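Local structure of halogenase PltM (6BZN) at residues 412-417 with 512-517; 283-288 with 295-300; 165-170 with 200-205. The protein is a flavin-dependent halogenase that acts on phenolic substrates and tolerates an unusual range of substrates and halides. All coordinates share one frame; numbering follows the deposited sequence.

Contact 1. Residues 412-417 with 512-517; sequences LWNVWH and SRISNR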
loop_
_atom_site.group_PDB
_atom_site.type_symbol
_atom_site.label_atom_id
_atom_site.label_comp_id
_atom_site.label_asym_id
_atom_site.label_seq_id
_atom_site.Cartn_x
_atom_site.Cartn_y
_atom_site.Cartn_z
ATOM N N LEU A 412 -12.534 21.321 1.452
ATOM C CA LEU A 412 -11.991 20.606 2.608
ATOM C C LEU A 412 -10.977 19.553 2.152
ATOM O O LEU A 412 -9.866 19.475 2.703
ATOM C CB LEU A 412 -13.117 19.977 3.436
ATOM C CG LEU A 412 -12.736 19.129 4.657
ATOM C CD1 LEU A 412 -11.863 19.901 5.622
ATOM C CD2 LEU A 412 -13.999 18.630 5.337
ATOM N N TRP A 413 -11.334 18.781 1.125
ATOM C CA TRP A 413 -10.397 17.802 0.574
ATOM C C TRP A 413 -9.104 18.487 0.123
ATOM O O TRP A 413 -8.005 18.024 0.424
ATOM C CB TRP A 413 -10.982 16.981 -0.578
ATOM C CG TRP A 413 -9.952 16.077 -1.095
ATOM C CD1 TRP A 413 -9.184 16.253 -2.210
ATOM C CD2 TRP A 413 -9.469 14.903 -0.455
ATOM N NE1 TRP A 413 -8.270 15.235 -2.311
ATOM C CE2 TRP A 413 -8.428 14.391 -1.248
ATOM C CE3 TRP A 413 -9.829 14.219 0.710
ATOM C CZ2 TRP A 413 -7.746 13.214 -0.919
ATOM C CZ3 TRP A 413 -9.158 13.054 1.039
ATOM C CH2 TRP A 413 -8.119 12.563 0.230
ATOM N N ASN A 414 -9.244 19.592 -0.602
ATOM C CA ASN A 414 -8.077 20.302 -1.122
ATOM C C ASN A 414 -7.142 20.692 0.022
ATOM O O ASN A 414 -5.938 20.425 -0.045
ATOM C CB ASN A 414 -8.544 21.514 -1.961
ATOM C CG ASN A 414 -7.401 22.323 -2.540
ATOM O OD1 ASN A 414 -6.264 21.871 -2.636
ATOM N ND2 ASN A 414 -7.714 23.561 -2.930
ATOM N N VAL A 415 -7.687 21.272 1.097
ATOM C CA VAL A 415 -6.850 21.636 2.237
ATOM C C VAL A 415 -6.251 20.370 2.877
ATOM O O VAL A 415 -5.042 20.291 3.117
ATOM C CB VAL A 415 -7.606 22.464 3.302
ATOM C CG1 VAL A 415 -6.662 22.831 4.421
ATOM C CG2 VAL A 415 -8.167 23.758 2.695
ATOM N N TRP A 416 -7.111 19.384 3.126
ATOM C CA TRP A 416 -6.684 18.143 3.785
ATOM C C TRP A 416 -5.562 17.395 3.052
ATOM O O TRP A 416 -4.633 16.912 3.703
ATOM C CB TRP A 416 -7.872 17.200 4.043
ATOM C CG TRP A 416 -7.429 15.825 4.434
ATOM C CD1 TRP A 416 -7.396 14.731 3.637
ATOM C CD2 TRP A 416 -6.877 15.428 5.688
ATOM N NE1 TRP A 416 -6.921 13.647 4.331
ATOM C CE2 TRP A 416 -6.578 14.054 5.594
ATOM C CE3 TRP A 416 -6.629 16.092 6.895
ATOM C CZ2 TRP A 416 -6.044 13.333 6.656
ATOM C CZ3 TRP A 416 -6.106 15.370 7.958
ATOM C CH2 TRP A 416 -5.810 14.001 7.823
ATOM N N HIS A 417 -5.629 17.311 1.727
ATOM C CA HIS A 417 -4.662 16.489 0.985
ATOM C C HIS A 417 -3.220 16.957 1.177
ATOM O O HIS A 417 -2.309 16.154 1.082
ATOM C CB HIS A 417 -5.043 16.311 -0.494
ATOM C CG HIS A 417 -4.317 17.200 -1.454
ATOM N ND1 HIS A 417 -4.635 18.530 -1.627
ATOM C CD2 HIS A 417 -3.333 16.932 -2.347
ATOM C CE1 HIS A 417 -3.861 19.050 -2.564
ATOM N NE2 HIS A 417 -3.066 18.099 -3.021
ATOM N N SER A 512 0.598 25.721 1.859
ATOM C CA SER A 512 -0.489 26.599 2.322
ATOM C C SER A 512 -1.170 27.414 1.210
ATOM O O SER A 512 -2.164 28.097 1.474
ATOM C CB SER A 512 0.008 27.552 3.398
ATOM O OG SER A 512 0.926 28.474 2.844
ATOM N N ARG A 513 -0.647 27.358 -0.012
ATOM C CA ARG A 513 -1.288 28.041 -1.143
ATOM C C ARG A 513 -2.410 27.209 -1.723
ATOM O O ARG A 513 -2.215 26.454 -2.688
ATOM C CB ARG A 513 -0.265 28.399 -2.213
ATOM C CG ARG A 513 0.796 29.325 -1.669
ATOM C CD ARG A 513 1.436 30.176 -2.753
ATOM N NE ARG A 513 1.977 31.415 -2.199
ATOM C CZ ARG A 513 2.506 32.405 -2.918
ATOM N NH1 ARG A 513 2.963 33.490 -2.298
ATOM N NH2 ARG A 513 2.585 32.323 -4.246
ATOM N N ILE A 514 -3.595 27.394 -1.144
ATOM C CA ILE A 514 -4.761 26.544 -1.423
ATOM C C ILE A 514 -5.290 26.703 -2.855
ATOM O O ILE A 514 -5.871 25.763 -3.410
ATOM C CB ILE A 514 -5.891 26.790 -0.380
ATOM C CG1 ILE A 514 -5.374 26.605 1.052
ATOM C CG2 ILE A 514 -7.085 25.872 -0.604
ATOM C CD1 ILE A 514 -4.617 25.313 1.305
ATOM N N SER A 515 -5.080 27.874 -3.463
ATOM C CA SER A 515 -5.527 28.115 -4.834
ATOM C C SER A 515 -4.724 27.335 -5.880
ATOM O O SER A 515 -5.195 27.124 -6.995
ATOM C CB SER A 515 -5.506 29.616 -5.142
ATOM O OG SER A 515 -4.184 30.095 -5.124
ATOM N N ASN A 516 -3.506 26.934 -5.531
ATOM C CA ASN A 516 -2.723 26.041 -6.371
ATOM C C ASN A 516 -3.080 24.574 -6.085
ATOM O O ASN A 516 -2.598 23.985 -5.118
ATOM C CB ASN A 516 -1.226 26.262 -6.152
ATOM C CG ASN A 516 -0.367 25.316 -6.982
ATOM O OD1 ASN A 516 -0.821 24.750 -7.985
ATOM N ND2 ASN A 516 0.874 25.125 -6.559
ATOM N N ARG A 517 -3.878 23.985 -6.967
ATOM C CA ARG A 517 -4.363 22.611 -6.808
ATOM C C ARG A 517 -3.441 21.514 -7.356
ATOM O O ARG A 517 -3.757 20.327 -7.247
ATOM C CB ARG A 517 -5.739 22.512 -7.443
ATOM C CG ARG A 517 -6.737 23.329 -6.662
ATOM C CD ARG A 517 -8.147 23.308 -7.207
ATOM N NE ARG A 517 -8.343 24.042 -8.455
ATOM C CZ ARG A 517 -8.397 23.507 -9.681
ATOM N NH1 ARG A 517 -8.195 22.209 -9.890
ATOM N NH2 ARG A 517 -8.629 24.289 -10.741
HETATM O O HOH W 1 -1.766 19.066 -5.450
#
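The side-chain amide of Asn-414 reaches from helix 410-441 to the loop 512-517. Its ND2 donates to Ile-514 O at 2.9 Å, with an N-H...O angle of 155°. Ile-514 is the second residue of a type I beta turn from Arg-513 to Asn-516, so a helix side chain is holding a turn carbonyl. The turn belongs to the loop that follows helix 488-502. The oxygen lies close to the amide plane of Asn-414, and the donor is tilted moderately from the carbonyl plane. CG stands anti to the backbone N of Asn-414 (chi1 180°), which carries the amide out toward the turn. The amide oxygen, OD1 of Asn-414, accepts from Arg-418 NH2. The same NH2 also bonds Asn-516 O, so Arg-418 ties the helix to the far end of the turn.

Carbon packs around this bond. Ile-514 CG2 comes within 3.3 Å of Asn-414 ND2. The same methyl lies 4.1 Å from Val-415 CG2, and the two branched side chains cross obliquely. On the other flank the aliphatic part of Arg-517 approaches, its CG 3.9 Å from Asn-414 ND2. The guanidinium end of Arg-517 turns elsewhere and donates from NH1 to Leu-126 O, at the start of strand 126-131. With an alanine in place of Asn-414, Ile-514 O is likely to lose its side-chain donor and Arg-418 one acceptor, and a gap would probably open beside Ile-514 CG2.

A second, wetter link lies one helical turn further on. His-417 ND1 donates to Asn-414 O at 2.8 Å, nearly in the ring plane, and this fixes the rotation of the imidazole. Its NE2 meets a water at 2.9 Å, and that water donates to Arg-517 O at 3.0 Å.

Contact 2. Residues 283-288 with 295-300; sequences AKYRPT and FRKLLK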
loop_
_atom_site.group_PDB
_atom_site.type_symbol
_atom_site.label_atom_id
_atom_site.label_comp_id
_atom_site.label_asym_id
_atom_site.label_seq_id
_atom_site.Cartn_x
_atom_site.Cartn_y
_atom_site.Cartn_z
ATOM N N ALA A 283 -20.215 3.271 7.727
ATOM C CA ALA A 283 -20.966 4.192 8.586
ATOM C C ALA A 283 -21.913 5.104 7.808
ATOM O O ALA A 283 -22.846 5.644 8.402
ATOM C CB ALA A 283 -20.014 5.036 9.426
ATOM N N LYS A 284 -21.668 5.311 6.512
ATOM C CA LYS A 284 -22.512 6.177 5.684
ATOM C C LYS A 284 -23.340 5.460 4.634
ATOM O O LYS A 284 -24.404 5.935 4.307
ATOM C CB LYS A 284 -21.675 7.245 5.006
ATOM C CG LYS A 284 -21.104 8.266 5.976
ATOM C CD LYS A 284 -20.365 9.343 5.223
ATOM C CE LYS A 284 -19.631 10.271 6.168
ATOM N NZ LYS A 284 -20.556 11.298 6.688
ATOM N N TYR A 285 -22.852 4.358 4.071
ATOM C CA TYR A 285 -23.633 3.583 3.112
ATOM C C TYR A 285 -23.219 2.129 3.191
ATOM O O TYR A 285 -22.025 1.837 3.085
ATOM C CB TYR A 285 -23.428 4.087 1.671
ATOM C CG TYR A 285 -24.139 3.236 0.648
ATOM C CD1 TYR A 285 -25.526 3.331 0.475
ATOM C CD2 TYR A 285 -23.444 2.325 -0.147
ATOM C CE1 TYR A 285 -26.190 2.546 -0.452
ATOM C CE2 TYR A 285 -24.094 1.535 -1.076
ATOM C CZ TYR A 285 -25.466 1.646 -1.228
ATOM O OH TYR A 285 -26.122 0.867 -2.135
ATOM N N ARG A 286 -24.190 1.231 3.352
ATOM C CA ARG A 286 -23.939 -0.211 3.303
ATOM C C ARG A 286 -24.572 -0.768 2.038
ATOM O O ARG A 286 -25.781 -0.662 1.860
ATOM C CB ARG A 286 -24.505 -0.931 4.537
ATOM C CG ARG A 286 -23.604 -0.846 5.760
ATOM C CD ARG A 286 -24.161 -1.622 6.942
ATOM N NE ARG A 286 -23.660 -1.071 8.202
ATOM C CZ ARG A 286 -22.497 -1.377 8.788
ATOM N NH1 ARG A 286 -21.647 -2.264 8.259
ATOM N NH2 ARG A 286 -22.176 -0.784 9.934
ATOM N N PRO A 287 -23.768 -1.370 1.145
ATOM C CA PRO A 287 -24.382 -1.954 -0.037
ATOM C C PRO A 287 -25.279 -3.148 0.317
ATOM O O PRO A 287 -25.034 -3.834 1.303
ATOM C CB PRO A 287 -23.177 -2.409 -0.861
ATOM C CG PRO A 287 -22.137 -2.701 0.153
ATOM C CD PRO A 287 -22.320 -1.654 1.204
ATOM N N THR A 288 -26.314 -3.360 -0.484
ATOM C CA THR A 288 -27.278 -4.442 -0.263
ATOM C C THR A 288 -27.424 -5.417 -1.422
ATOM O O THR A 288 -27.963 -6.504 -1.227
ATOM C CB THR A 288 -28.680 -3.866 0.023
ATOM O OG1 THR A 288 -29.012 -2.894 -0.974
ATOM C CG2 THR A 288 -28.710 -3.222 1.378
ATOM N N PHE A 295 -22.547 -1.274 -8.617
ATOM C CA PHE A 295 -21.758 -0.482 -9.555
ATOM C C PHE A 295 -22.668 0.448 -10.370
ATOM O O PHE A 295 -22.433 1.657 -10.425
ATOM C CB PHE A 295 -20.925 -1.393 -10.477
ATOM C CG PHE A 295 -19.999 -0.646 -11.402
ATOM C CD1 PHE A 295 -19.015 0.201 -10.894
ATOM C CD2 PHE A 295 -20.086 -0.813 -12.789
ATOM C CE1 PHE A 295 -18.163 0.896 -11.743
ATOM C CE2 PHE A 295 -19.229 -0.131 -13.643
ATOM C CZ PHE A 295 -18.263 0.726 -13.119
ATOM N N ARG A 296 -23.736 -0.105 -10.935
ATOM C CA ARG A 296 -24.683 0.693 -11.712
ATOM C C ARG A 296 -25.366 1.777 -10.868
ATOM O O ARG A 296 -25.550 2.896 -11.362
ATOM C CB ARG A 296 -25.736 -0.182 -12.403
ATOM C CG ARG A 296 -25.180 -1.153 -13.438
ATOM C CD ARG A 296 -24.524 -0.482 -14.646
ATOM N NE ARG A 296 -23.390 -1.265 -15.156
ATOM C CZ ARG A 296 -22.568 -0.898 -16.145
ATOM N NH1 ARG A 296 -22.733 0.257 -16.793
ATOM N NH2 ARG A 296 -21.562 -1.707 -16.494
ATOM N N LYS A 297 -25.735 1.462 -9.625
ATOM C CA LYS A 297 -26.289 2.479 -8.713
ATOM C C LYS A 297 -25.306 3.626 -8.474
ATOM O O LYS A 297 -25.699 4.798 -8.472
ATOM C CB LYS A 297 -26.738 1.870 -7.379
ATOM C CG LYS A 297 -28.007 1.019 -7.494
ATOM C CD LYS A 297 -28.618 0.647 -6.144
ATOM C CE LYS A 297 -27.706 -0.228 -5.309
ATOM N NZ LYS A 297 -28.352 -0.692 -4.047
ATOM N N LEU A 298 -24.032 3.287 -8.281
ATOM C CA LEU A 298 -22.989 4.292 -8.103
ATOM C C LEU A 298 -22.906 5.219 -9.319
ATOM O O LEU A 298 -22.849 6.446 -9.165
ATOM C CB LEU A 298 -21.630 3.628 -7.866
ATOM C CG LEU A 298 -20.483 4.562 -7.489
ATOM C CD1 LEU A 298 -20.755 5.193 -6.138
ATOM C CD2 LEU A 298 -19.161 3.808 -7.476
ATOM N N LEU A 299 -22.918 4.637 -10.518
ATOM C CA LEU A 299 -22.793 5.407 -11.750
ATOM C C LEU A 299 -24.016 6.315 -12.009
ATOM O O LEU A 299 -23.874 7.395 -12.582
ATOM C CB LEU A 299 -22.546 4.480 -12.945
ATOM C CG LEU A 299 -21.288 3.589 -12.913
ATOM C CD1 LEU A 299 -21.087 2.940 -14.277
ATOM C CD2 LEU A 299 -20.038 4.337 -12.479
ATOM N N LYS A 300 -25.192 5.876 -11.567
ATOM C CA LYS A 300 -26.421 6.677 -11.642
ATOM C C LYS A 300 -26.328 7.864 -10.668
ATOM O O LYS A 300 -26.680 8.987 -11.014
ATOM C CB LYS A 300 -27.613 5.780 -11.304
ATOM C CG LYS A 300 -29.004 6.298 -11.638
ATOM C CD LYS A 300 -30.042 5.279 -11.153
ATOM C CE LYS A 300 -31.327 5.286 -11.958
ATOM N NZ LYS A 300 -32.209 6.413 -11.571
HETATM O O HOH W 2 -29.258 1.524 -2.719
#
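Tyr-285 sits in an extended part of the loop 283-288, while Lys-297 lies on the regular helix 291-301. Backbone bonds such as Leu-299 N to Phe-295 O, 3.0 Å, keep the helix in shape. The two backbones do not meet; only side chains bridge the space. Lys-297 bends at chi3 (-64°), and its ammonium end meets the hydroxyl nearly head-on, in line with the CZ-OH bond, the two side chains crossing at about a right angle. NZ donates to Tyr-285 OH in a weak bond of 3.3 Å. A water in the plane of the ring, at its edge, bridges the same two groups. It accepts from Lys-297 NZ at 2.7 Å and donates to Tyr-285 OH at 3.3 Å.

This is the connection between strand 273-281 of the mixed sheet and the helix that packs against that sheet. Glu-294 supports it: OE1 bonds Tyr-285 OH, and OE2 takes both Lys-297 NZ and the backbone N of Thr-288. Lys-297 NZ also makes a salt bridge with Glu-289. Two carboxylates therefore probably balance the lysine charge, and the phenol is a minor partner. Thr-288 OG1 stands 3.8 Å from Lys-297 NZ, on the surface.

Contact 3. Residues 165-170 with 200-205; sequences ESISLN and SRQLGL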
loop_
_atom_site.group_PDB
_atom_site.type_symbol
_atom_site.label_atom_id
_atom_site.label_comp_id
_atom_site.label_asym_id
_atom_site.label_seq_id
_atom_site.Cartn_x
_atom_site.Cartn_y
_atom_site.Cartn_z
ATOM N N GLU A 165 -2.056 -28.451 7.245
ATOM C CA GLU A 165 -2.945 -29.105 8.206
ATOM C C GLU A 165 -2.801 -28.571 9.623
ATOM O O GLU A 165 -3.785 -28.467 10.334
ATOM C CB GLU A 165 -2.716 -30.610 8.184
ATOM C CG GLU A 165 -3.025 -31.202 6.813
ATOM C CD GLU A 165 -3.433 -32.655 6.868
ATOM O OE1 GLU A 165 -4.290 -33.045 6.041
ATOM O OE2 GLU A 165 -2.900 -33.393 7.734
ATOM N N SER A 166 -1.581 -28.238 10.026
ATOM C CA SER A 166 -1.352 -27.575 11.309
ATOM C C SER A 166 0.019 -26.925 11.347
ATOM O O SER A 166 0.925 -27.305 10.593
ATOM C CB SER A 166 -1.450 -28.580 12.451
ATOM O OG SER A 166 -0.471 -29.579 12.286
ATOM N N ILE A 167 0.155 -25.937 12.218
ATOM C CA ILE A 167 1.423 -25.270 12.464
ATOM C C ILE A 167 1.682 -25.342 13.959
ATOM O O ILE A 167 0.914 -24.776 14.744
ATOM C CB ILE A 167 1.398 -23.795 11.998
ATOM C CG1 ILE A 167 1.089 -23.717 10.497
ATOM C CG2 ILE A 167 2.732 -23.121 12.278
ATOM C CD1 ILE A 167 0.722 -22.325 10.002
ATOM N N SER A 168 2.747 -26.045 14.345
ATOM C CA SER A 168 3.108 -26.181 15.759
ATOM C C SER A 168 4.272 -25.267 16.068
ATOM O O SER A 168 5.266 -25.262 15.355
ATOM C CB SER A 168 3.457 -27.640 16.096
ATOM O OG SER A 168 2.310 -28.454 15.891
ATOM N N LEU A 169 4.139 -24.483 17.128
ATOM C CA LEU A 169 5.176 -23.562 17.542
ATOM C C LEU A 169 5.767 -24.106 18.839
ATOM O O LEU A 169 5.084 -24.166 19.854
ATOM C CB LEU A 169 4.592 -22.169 17.737
ATOM C CG LEU A 169 3.928 -21.523 16.516
ATOM C CD1 LEU A 169 3.147 -20.285 16.938
ATOM C CD2 LEU A 169 4.970 -21.174 15.458
ATOM N N ASN A 170 7.024 -24.530 18.791
ATOM C CA ASN A 170 7.657 -25.236 19.914
ATOM C C ASN A 170 8.788 -24.374 20.417
ATOM O O ASN A 170 9.145 -23.401 19.765
ATOM C CB ASN A 170 8.195 -26.604 19.453
ATOM C CG ASN A 170 7.180 -27.384 18.623
ATOM O OD1 ASN A 170 7.453 -27.779 17.475
ATOM N ND2 ASN A 170 6.002 -27.612 19.195
ATOM N N SER A 200 -2.362 -15.927 11.970
ATOM C CA SER A 200 -3.213 -14.954 12.602
ATOM C C SER A 200 -4.435 -15.646 13.192
ATOM O O SER A 200 -4.778 -15.389 14.346
ATOM C CB SER A 200 -3.645 -13.827 11.659
ATOM O OG SER A 200 -4.565 -12.963 12.312
ATOM N N ARG A 201 -5.066 -16.535 12.428
ATOM C CA ARG A 201 -6.263 -17.243 12.919
ATOM C C ARG A 201 -5.926 -18.070 14.155
ATOM O O ARG A 201 -6.629 -17.997 15.161
ATOM C CB ARG A 201 -6.884 -18.132 11.830
ATOM C CG ARG A 201 -7.458 -17.370 10.640
ATOM C CD ARG A 201 -8.304 -18.256 9.735
ATOM N NE ARG A 201 -7.557 -19.429 9.263
ATOM C CZ ARG A 201 -7.029 -19.614 8.043
ATOM N NH1 ARG A 201 -7.146 -18.712 7.062
ATOM N NH2 ARG A 201 -6.368 -20.747 7.797
ATOM N N GLN A 202 -4.822 -18.812 14.115
ATOM C CA GLN A 202 -4.521 -19.733 15.224
ATOM C C GLN A 202 -3.965 -19.025 16.472
ATOM O O GLN A 202 -4.085 -19.543 17.586
ATOM C CB GLN A 202 -3.604 -20.851 14.745
ATOM C CG GLN A 202 -2.114 -20.578 14.847
ATOM C CD GLN A 202 -1.288 -21.727 14.301
ATOM O OE1 GLN A 202 -1.664 -22.347 13.311
ATOM N NE2 GLN A 202 -0.181 -22.040 14.966
ATOM N N LEU A 203 -3.362 -17.846 16.296
ATOM C CA LEU A 203 -2.731 -17.139 17.411
ATOM C C LEU A 203 -3.650 -16.190 18.143
ATOM O O LEU A 203 -3.289 -15.713 19.211
ATOM C CB LEU A 203 -1.510 -16.352 16.944
ATOM C CG LEU A 203 -0.294 -17.185 16.523
ATOM C CD1 LEU A 203 0.707 -16.281 15.831
ATOM C CD2 LEU A 203 0.311 -17.876 17.722
ATOM N N GLY A 204 -4.800 -15.885 17.562
ATOM C CA GLY A 204 -5.780 -15.039 18.210
ATOM C C GLY A 204 -5.344 -13.595 18.368
ATOM O O GLY A 204 -5.671 -12.962 19.373
ATOM N N LEU A 205 -4.592 -13.068 17.394
ATOM C CA LEU A 205 -4.076 -11.695 17.515
ATOM C C LEU A 205 -4.903 -10.632 16.777
ATOM O O LEU A 205 -4.749 -9.453 17.064
ATOM C CB LEU A 205 -2.613 -11.623 17.067
ATOM C CG LEU A 205 -1.686 -12.664 17.715
ATOM C CD1 LEU A 205 -0.371 -12.785 16.966
ATOM C CD2 LEU A 205 -1.460 -12.313 19.162
HETATM O O HOH W 3 -2.188 -25.186 13.760
#
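Gln-202 and Ile-167 form the close part of this contact. The amide of Gln-202 leaves helix 198-203 and meets strand 164-170 at the backbone and side chain of Ile-167. Its NE2 donates to Ile-167 O at 3.0 Å, with an N-H...O angle of 151°. The donor stands clearly out of the carbonyl plane, tilted by 34°. The other end of the amide, OE1, lies 3.6 Å from Ile-167 CB, so the flat group rests against the root of the isoleucine. CG of Gln-202 occupies the crowded position between the backbone N and the carbonyl carbon (chi1 89°). From there the chain runs extended to the strand.

The apolar part is small. Leu-169 CD1 touches Leu-203 CD2 at 3.8 Å, and the two leucines cross at about a right angle.

The other side of the amide is wetter. A water accepts from Ile-167 N at 2.9 Å and donates to Gln-202 OE1, also at 2.9 Å. The glutamine thus engages both backbone polar groups of Ile-167, the carbonyl directly and the N-H through water. The water helps to fix which way the amide is turned. Gln-202 itself is largely exposed.

Strand 164-170 is an outer strand of the three-stranded antiparallel meander that follows strand 157-159 and precedes strand 188-191 along the chain. A meander inserted here is consistent with an FAD-binding domain of the glutathione-reductase type. Ile-167 and Leu-169 also pack on Val-174 of the next meander strand and on Ile-189 of strand 188-191. Leu-169 and Leu-203 both reach Phe-336 of strand 336-338.

The three contacts are separate and follow one another along the chain in the order 3, 2, 1. Contacts 1 and 2 are nearest, with centres about 28 Å apart and nearest atoms about 10 Å apart. Contacts 1 and 3 lie on opposite sides of the chain's centre, about 47 Å between centres. Contacts 2 and 3 have centres about 37 Å apart. Only contact 3 has a tie to flavin. Arg-201, in segment 200-205 but not touching the strand, binds an FAD in another structure of this protein. Gly-196, of a different FAD site, is about 11 Å from the side chain of Ile-167. No FAD is bound here. Contacts 1 and 2 lie away from known FAD sites.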